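Local atomic coordinates of chromosome-partitioning protein Spo0J (Thermus thermophilus HB27, PDB entry 1VZ0), a protein that binds the plasmid centromere-like site parS, stimulates the ATPase Soj and probably takes part in chromosome partitioning. Residues C[153-167]-C[179-193]. Residues are numbered along the deposited sequence; the frame is centred on the assembly and turned at random.
Sequences NALRLLQLPPEALEA and RALLMLEPEDRLWGL
L182 packs against R156, Q159 and L160, joining the end of helix 148-156, the last helix of the inferred helix-turn-helix motif, to the later helices of the all-helical ParB DNA-binding domain. Its two methyls divide the work. CD1 lies over one face of the R156 guanidinium, 3.7 Å above the plane and offset toward the rim; CD2 packs against CD2 of L160 at a tight 3.4 Å, the two leucines crossing at about a right angle. The R156 chain reaches back over L182 because it bends at chi3 (59°), and a water at the guanidinium edge bridges NH1 to R179 O. Farther along, the P161 ring lies across the R189 chain, CD to CD 4.2 Å, while its CG meets CD2 of L190. Helices 162-167 and 189-193 then run at 30° to each other, and L193 leans CD1 on A164 CA at 3.7 Å; from the second subunit, L60 packs on L193 and K57 on L190. R189, extended from CG to NE, carries its guanidinium between L182 CD2 on one face and P186 CA on the other. A second water links its NH2 to Q159 O. A leucine in place of R189 would probably leave the carbonyl of L184 without its two side-chain donors and break the water bridge to the 153-167 segment. R189 presents its NE/NH1 side to the one oxygen L184 O: NE at 3.1 Å from above the carbonyl plane, NH1 nearly in line with the C=O bond (175°).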
loop_
_atom_site.group_PDB
_atom_site.type_symbol
_atom_site.label_atom_id
_atom_site.label_comp_id
_atom_site.label_asym_id
_atom_site.label_seq_id
_atom_site.Cartn_x
_atom_site.Cartn_y
_atom_site.Cartn_z
ATOM N N ASN C 153 -14.798 -7.206 -12.556
ATOM C CA ASN C 153 -14.159 -6.045 -13.157
ATOM C C ASN C 153 -12.716 -5.872 -12.711
ATOM O O ASN C 153 -11.869 -5.459 -13.501
ATOM C CB ASN C 153 -14.945 -4.777 -12.845
ATOM C CG ASN C 153 -16.000 -4.487 -13.888
ATOM O OD1 ASN C 153 -16.885 -5.310 -14.144
ATOM N ND2 ASN C 153 -15.908 -3.314 -14.507
ATOM N N ALA C 154 -12.435 -6.173 -11.447
ATOM C CA ALA C 154 -11.071 -6.056 -10.948
ATOM C C ALA C 154 -10.187 -7.105 -11.624
ATOM O O ALA C 154 -9.082 -6.795 -12.054
ATOM C CB ALA C 154 -11.033 -6.230 -9.443
ATOM N N LEU C 155 -10.679 -8.340 -11.727
ATOM C CA LEU C 155 -9.922 -9.417 -12.366
ATOM C C LEU C 155 -9.504 -9.085 -13.800
ATOM O O LEU C 155 -8.430 -9.493 -14.250
ATOM C CB LEU C 155 -10.740 -10.713 -12.373
ATOM C CG LEU C 155 -10.982 -11.356 -11.002
ATOM C CD1 LEU C 155 -12.002 -12.476 -11.128
ATOM C CD2 LEU C 155 -9.666 -11.872 -10.442
ATOM N N ARG C 156 -10.356 -8.360 -14.519
ATOM C CA ARG C 156 -10.054 -7.976 -15.896
ATOM C C ARG C 156 -8.742 -7.199 -16.003
ATOM O O ARG C 156 -8.050 -7.282 -17.015
ATOM C CB ARG C 156 -11.195 -7.136 -16.485
ATOM C CG ARG C 156 -12.390 -7.955 -16.938
ATOM C CD ARG C 156 -13.597 -7.069 -17.269
ATOM N NE ARG C 156 -13.339 -6.095 -18.331
ATOM C CZ ARG C 156 -12.950 -6.405 -19.566
ATOM N NH1 ARG C 156 -12.750 -5.446 -20.462
ATOM N NH2 ARG C 156 -12.749 -7.674 -19.909
ATOM N N LEU C 157 -8.406 -6.437 -14.966
ATOM C CA LEU C 157 -7.171 -5.655 -14.991
ATOM C C LEU C 157 -5.948 -6.535 -15.213
ATOM O O LEU C 157 -4.975 -6.104 -15.818
ATOM C CB LEU C 157 -6.986 -4.879 -13.677
ATOM C CG LEU C 157 -7.996 -3.778 -13.368
ATOM C CD1 LEU C 157 -7.802 -3.307 -11.941
ATOM C CD2 LEU C 157 -7.824 -2.633 -14.356
ATOM N N LEU C 158 -6.005 -7.771 -14.724
ATOM C CA LEU C 158 -4.877 -8.681 -14.854
ATOM C C LEU C 158 -4.495 -9.089 -16.271
ATOM O O LEU C 158 -3.490 -9.767 -16.461
ATOM C CB LEU C 158 -5.103 -9.927 -13.998
ATOM C CG LEU C 158 -5.216 -9.607 -12.502
ATOM C CD1 LEU C 158 -5.378 -10.889 -11.721
ATOM C CD2 LEU C 158 -3.981 -8.851 -12.034
ATOM N N GLN C 159 -5.271 -8.698 -17.274
ATOM C CA GLN C 159 -4.871 -9.050 -18.619
ATOM C C GLN C 159 -4.135 -7.896 -19.273
ATOM O O GLN C 159 -3.782 -7.953 -20.449
ATOM C CB GLN C 159 -6.072 -9.494 -19.455
ATOM C CG GLN C 159 -7.281 -8.619 -19.391
ATOM C CD GLN C 159 -8.520 -9.332 -19.907
ATOM O OE1 GLN C 159 -8.933 -10.352 -19.353
ATOM N NE2 GLN C 159 -9.117 -8.801 -20.973
ATOM N N LEU C 160 -3.882 -6.847 -18.493
ATOM C CA LEU C 160 -3.160 -5.686 -19.007
ATOM C C LEU C 160 -1.656 -5.953 -18.923
ATOM O O LEU C 160 -1.197 -6.737 -18.098
ATOM C CB LEU C 160 -3.511 -4.419 -18.201
ATOM C CG LEU C 160 -4.875 -3.737 -18.420
ATOM C CD1 LEU C 160 -5.039 -2.569 -17.445
ATOM C CD2 LEU C 160 -4.976 -3.217 -19.853
ATOM N N PRO C 161 -0.873 -5.331 -19.799
ATOM C CA PRO C 161 0.574 -5.565 -19.729
ATOM C C PRO C 161 1.141 -4.998 -18.419
ATOM O O PRO C 161 0.618 -4.023 -17.877
ATOM C CB PRO C 161 1.102 -4.843 -20.966
ATOM C CG PRO C 161 0.060 -3.779 -21.227
ATOM C CD PRO C 161 -1.232 -4.482 -20.945
ATOM N N PRO C 162 2.200 -5.623 -17.882
ATOM C CA PRO C 162 2.839 -5.185 -16.633
ATOM C C PRO C 162 3.055 -3.665 -16.511
ATOM O O PRO C 162 2.720 -3.075 -15.486
ATOM C CB PRO C 162 4.155 -5.966 -16.624
ATOM C CG PRO C 162 3.770 -7.259 -17.303
ATOM C CD PRO C 162 2.904 -6.784 -18.460
ATOM N N GLU C 163 3.599 -3.030 -17.542
ATOM C CA GLU C 163 3.817 -1.581 -17.475
ATOM C C GLU C 163 2.517 -0.776 -17.306
ATOM O O GLU C 163 2.516 0.289 -16.688
ATOM C CB GLU C 163 4.612 -1.075 -18.695
ATOM C CG GLU C 163 4.284 -1.741 -19.997
ATOM C CD GLU C 163 5.030 -3.045 -20.191
ATOM O OE1 GLU C 163 6.248 -2.995 -20.445
ATOM O OE2 GLU C 163 4.403 -4.118 -20.085
ATOM N N ALA C 164 1.406 -1.277 -17.832
ATOM C CA ALA C 164 0.145 -0.564 -17.659
ATOM C C ALA C 164 -0.289 -0.710 -16.197
ATOM O O ALA C 164 -0.789 0.236 -15.595
ATOM C CB ALA C 164 -0.911 -1.121 -18.570
ATOM N N LEU C 165 -0.088 -1.891 -15.619
ATOM C CA LEU C 165 -0.457 -2.094 -14.221
ATOM C C LEU C 165 0.433 -1.259 -13.287
ATOM O O LEU C 165 -0.031 -0.780 -12.253
ATOM C CB LEU C 165 -0.377 -3.580 -13.843
ATOM C CG LEU C 165 -1.365 -4.547 -14.515
ATOM C CD1 LEU C 165 -1.099 -5.965 -14.031
ATOM C CD2 LEU C 165 -2.801 -4.160 -14.199
ATOM N N GLU C 166 1.702 -1.079 -13.657
ATOM C CA GLU C 166 2.632 -0.276 -12.860
ATOM C C GLU C 166 2.221 1.192 -12.872
ATOM O O GLU C 166 2.283 1.877 -11.843
ATOM C CB GLU C 166 4.064 -0.391 -13.402
ATOM C CG GLU C 166 4.803 -1.592 -12.891
ATOM C CD GLU C 166 5.002 -1.536 -11.387
ATOM O OE1 GLU C 166 4.804 -2.571 -10.723
ATOM O OE2 GLU C 166 5.366 -0.463 -10.873
ATOM N N ALA C 167 1.812 1.666 -14.042
ATOM C CA ALA C 167 1.400 3.050 -14.200
ATOM C C ALA C 167 0.159 3.310 -13.347
ATOM O O ALA C 167 -0.049 4.417 -12.835
ATOM C CB ALA C 167 1.113 3.335 -15.656
ATOM N N ARG C 179 -9.364 0.532 -17.997
ATOM C CA ARG C 179 -10.508 -0.087 -18.660
ATOM C C ARG C 179 -10.527 0.273 -20.137
ATOM O O ARG C 179 -10.915 -0.553 -20.966
ATOM C CB ARG C 179 -11.829 0.348 -18.024
ATOM C CG ARG C 179 -11.968 -0.038 -16.572
ATOM C CD ARG C 179 -13.368 0.228 -16.058
ATOM N NE ARG C 179 -13.343 0.371 -14.610
ATOM C CZ ARG C 179 -13.246 1.535 -13.976
ATOM N NH1 ARG C 179 -13.216 1.563 -12.654
ATOM N NH2 ARG C 179 -13.216 2.667 -14.654
ATOM N N ALA C 180 -10.129 1.502 -20.467
ATOM C CA ALA C 180 -10.102 1.924 -21.863
ATOM C C ALA C 180 -9.039 1.115 -22.614
ATOM O O ALA C 180 -9.260 0.689 -23.743
ATOM C CB ALA C 180 -9.811 3.439 -21.978
ATOM N N LEU C 181 -7.887 0.906 -21.981
ATOM C CA LEU C 181 -6.811 0.139 -22.607
ATOM C C LEU C 181 -7.242 -1.307 -22.851
ATOM O O LEU C 181 -6.773 -1.932 -23.787
ATOM C CB LEU C 181 -5.534 0.173 -21.743
ATOM C CG LEU C 181 -4.820 1.529 -21.634
ATOM C CD1 LEU C 181 -3.644 1.413 -20.671
ATOM C CD2 LEU C 181 -4.330 1.995 -23.007
ATOM N N LEU C 182 -8.133 -1.826 -22.010
ATOM C CA LEU C 182 -8.626 -3.194 -22.164
ATOM C C LEU C 182 -9.507 -3.318 -23.389
ATOM O O LEU C 182 -9.733 -4.425 -23.857
ATOM C CB LEU C 182 -9.434 -3.651 -20.937
ATOM C CG LEU C 182 -8.616 -4.051 -19.698
ATOM C CD1 LEU C 182 -9.545 -4.377 -18.540
ATOM C CD2 LEU C 182 -7.726 -5.259 -20.034
ATOM N N MET C 183 -10.010 -2.193 -23.897
ATOM C CA MET C 183 -10.863 -2.210 -25.082
ATOM C C MET C 183 -10.006 -2.212 -26.341
ATOM O O MET C 183 -10.487 -2.504 -27.432
ATOM C CB MET C 183 -11.838 -1.011 -25.083
ATOM C CG MET C 183 -12.822 -1.023 -23.892
ATOM S SD MET C 183 -14.304 0.028 -24.008
ATOM C CE MET C 183 -13.514 1.561 -24.578
ATOM N N LEU C 184 -8.727 -1.896 -26.198
ATOM C CA LEU C 184 -7.833 -1.907 -27.353
ATOM C C LEU C 184 -7.347 -3.330 -27.539
ATOM O O LEU C 184 -7.350 -4.103 -26.590
ATOM C CB LEU C 184 -6.624 -0.995 -27.119
ATOM C CG LEU C 184 -6.840 0.513 -26.989
ATOM C CD1 LEU C 184 -5.501 1.198 -26.736
ATOM C CD2 LEU C 184 -7.489 1.049 -28.251
ATOM N N GLU C 185 -6.953 -3.687 -28.757
ATOM C CA GLU C 185 -6.439 -5.033 -29.013
ATOM C C GLU C 185 -5.129 -5.150 -28.230
ATOM O O GLU C 185 -4.388 -4.179 -28.102
ATOM C CB GLU C 185 -6.183 -5.256 -30.512
ATOM C CG GLU C 185 -7.447 -5.368 -31.349
ATOM C CD GLU C 185 -8.320 -6.541 -30.924
ATOM O OE1 GLU C 185 -9.536 -6.352 -30.736
ATOM O OE2 GLU C 185 -7.789 -7.657 -30.773
ATOM N N PRO C 186 -4.834 -6.342 -27.699
ATOM C CA PRO C 186 -3.613 -6.597 -26.916
ATOM C C PRO C 186 -2.337 -5.945 -27.456
ATOM O O PRO C 186 -1.618 -5.274 -26.723
ATOM C CB PRO C 186 -3.518 -8.120 -26.906
ATOM C CG PRO C 186 -4.973 -8.541 -26.949
ATOM C CD PRO C 186 -5.565 -7.595 -27.973
ATOM N N GLU C 187 -2.071 -6.128 -28.744
ATOM C CA GLU C 187 -0.863 -5.585 -29.352
ATOM C C GLU C 187 -0.832 -4.072 -29.546
ATOM O O GLU C 187 0.136 -3.533 -30.083
ATOM C CB GLU C 187 -0.582 -6.290 -30.692
ATOM C CG GLU C 187 -1.712 -6.249 -31.713
ATOM C CD GLU C 187 -2.858 -7.221 -31.414
ATOM O OE1 GLU C 187 -3.796 -7.287 -32.241
ATOM O OE2 GLU C 187 -2.834 -7.913 -30.371
ATOM N N ASP C 188 -1.876 -3.379 -29.106
ATOM C CA ASP C 188 -1.917 -1.929 -29.245
ATOM C C ASP C 188 -1.955 -1.255 -27.887
ATOM O O ASP C 188 -1.936 -0.032 -27.792
ATOM C CB ASP C 188 -3.161 -1.511 -30.026
ATOM C CG ASP C 188 -3.138 -1.997 -31.452
ATOM O OD1 ASP C 188 -4.226 -2.133 -32.051
ATOM O OD2 ASP C 188 -2.029 -2.235 -31.972
ATOM N N ARG C 189 -1.999 -2.055 -26.832
ATOM C CA ARG C 189 -2.103 -1.512 -25.489
ATOM C C ARG C 189 -0.923 -0.681 -25.017
ATOM O O ARG C 189 -1.110 0.348 -24.366
ATOM C CB ARG C 189 -2.417 -2.646 -24.517
ATOM C CG ARG C 189 -3.803 -3.203 -24.772
ATOM C CD ARG C 189 -4.155 -4.412 -23.922
ATOM N NE ARG C 189 -5.491 -4.864 -24.290
ATOM C CZ ARG C 189 -6.039 -6.017 -23.921
ATOM N NH1 ARG C 189 -7.268 -6.309 -24.324
ATOM N NH2 ARG C 189 -5.364 -6.872 -23.158
ATOM N N LEU C 190 0.291 -1.116 -25.334
ATOM C CA LEU C 190 1.454 -0.345 -24.932
ATOM C C LEU C 190 1.396 0.994 -25.650
ATOM O O LEU C 190 1.579 2.051 -25.035
ATOM C CB LEU C 190 2.754 -1.087 -25.263
ATOM C CG LEU C 190 3.055 -2.211 -24.268
ATOM C CD1 LEU C 190 4.416 -2.847 -24.568
ATOM C CD2 LEU C 190 3.049 -1.640 -22.854
ATOM N N TRP C 191 1.126 0.954 -26.949
ATOM C CA TRP C 191 1.027 2.185 -27.706
ATOM C C TRP C 191 0.007 3.107 -27.038
ATOM O O TRP C 191 0.261 4.296 -26.828
ATOM C CB TRP C 191 0.577 1.909 -29.133
ATOM C CG TRP C 191 0.371 3.179 -29.890
ATOM C CD1 TRP C 191 1.340 4.018 -30.359
ATOM C CD2 TRP C 191 -0.879 3.820 -30.166
ATOM N NE1 TRP C 191 0.774 5.143 -30.904
ATOM C CE2 TRP C 191 -0.589 5.046 -30.802
ATOM C CE3 TRP C 191 -2.217 3.476 -29.938
ATOM C CZ2 TRP C 191 -1.590 5.936 -31.210
ATOM C CZ3 TRP C 191 -3.213 4.362 -30.343
ATOM C CH2 TRP C 191 -2.891 5.576 -30.973
ATOM N N GLY C 192 -1.156 2.550 -26.707
ATOM C CA GLY C 192 -2.186 3.348 -26.073
ATOM C C GLY C 192 -1.740 3.950 -24.754
ATOM O O GLY C 192 -2.065 5.107 -24.445
ATOM N N LEU C 193 -0.996 3.168 -23.975
ATOM C CA LEU C 193 -0.511 3.619 -22.675
ATOM C C LEU C 193 0.381 4.838 -22.878
ATOM O O LEU C 193 0.255 5.828 -22.171
ATOM C CB LEU C 193 0.292 2.511 -21.993
ATOM C CG LEU C 193 0.376 2.388 -20.465
ATOM C CD1 LEU C 193 1.733 1.762 -20.115
ATOM C CD2 LEU C 193 0.207 3.727 -19.771
HETATM O O HOH W 1 -12.782 -2.370 -20.289
HETATM O O HOH W 2 -2.577 -7.212 -22.706
#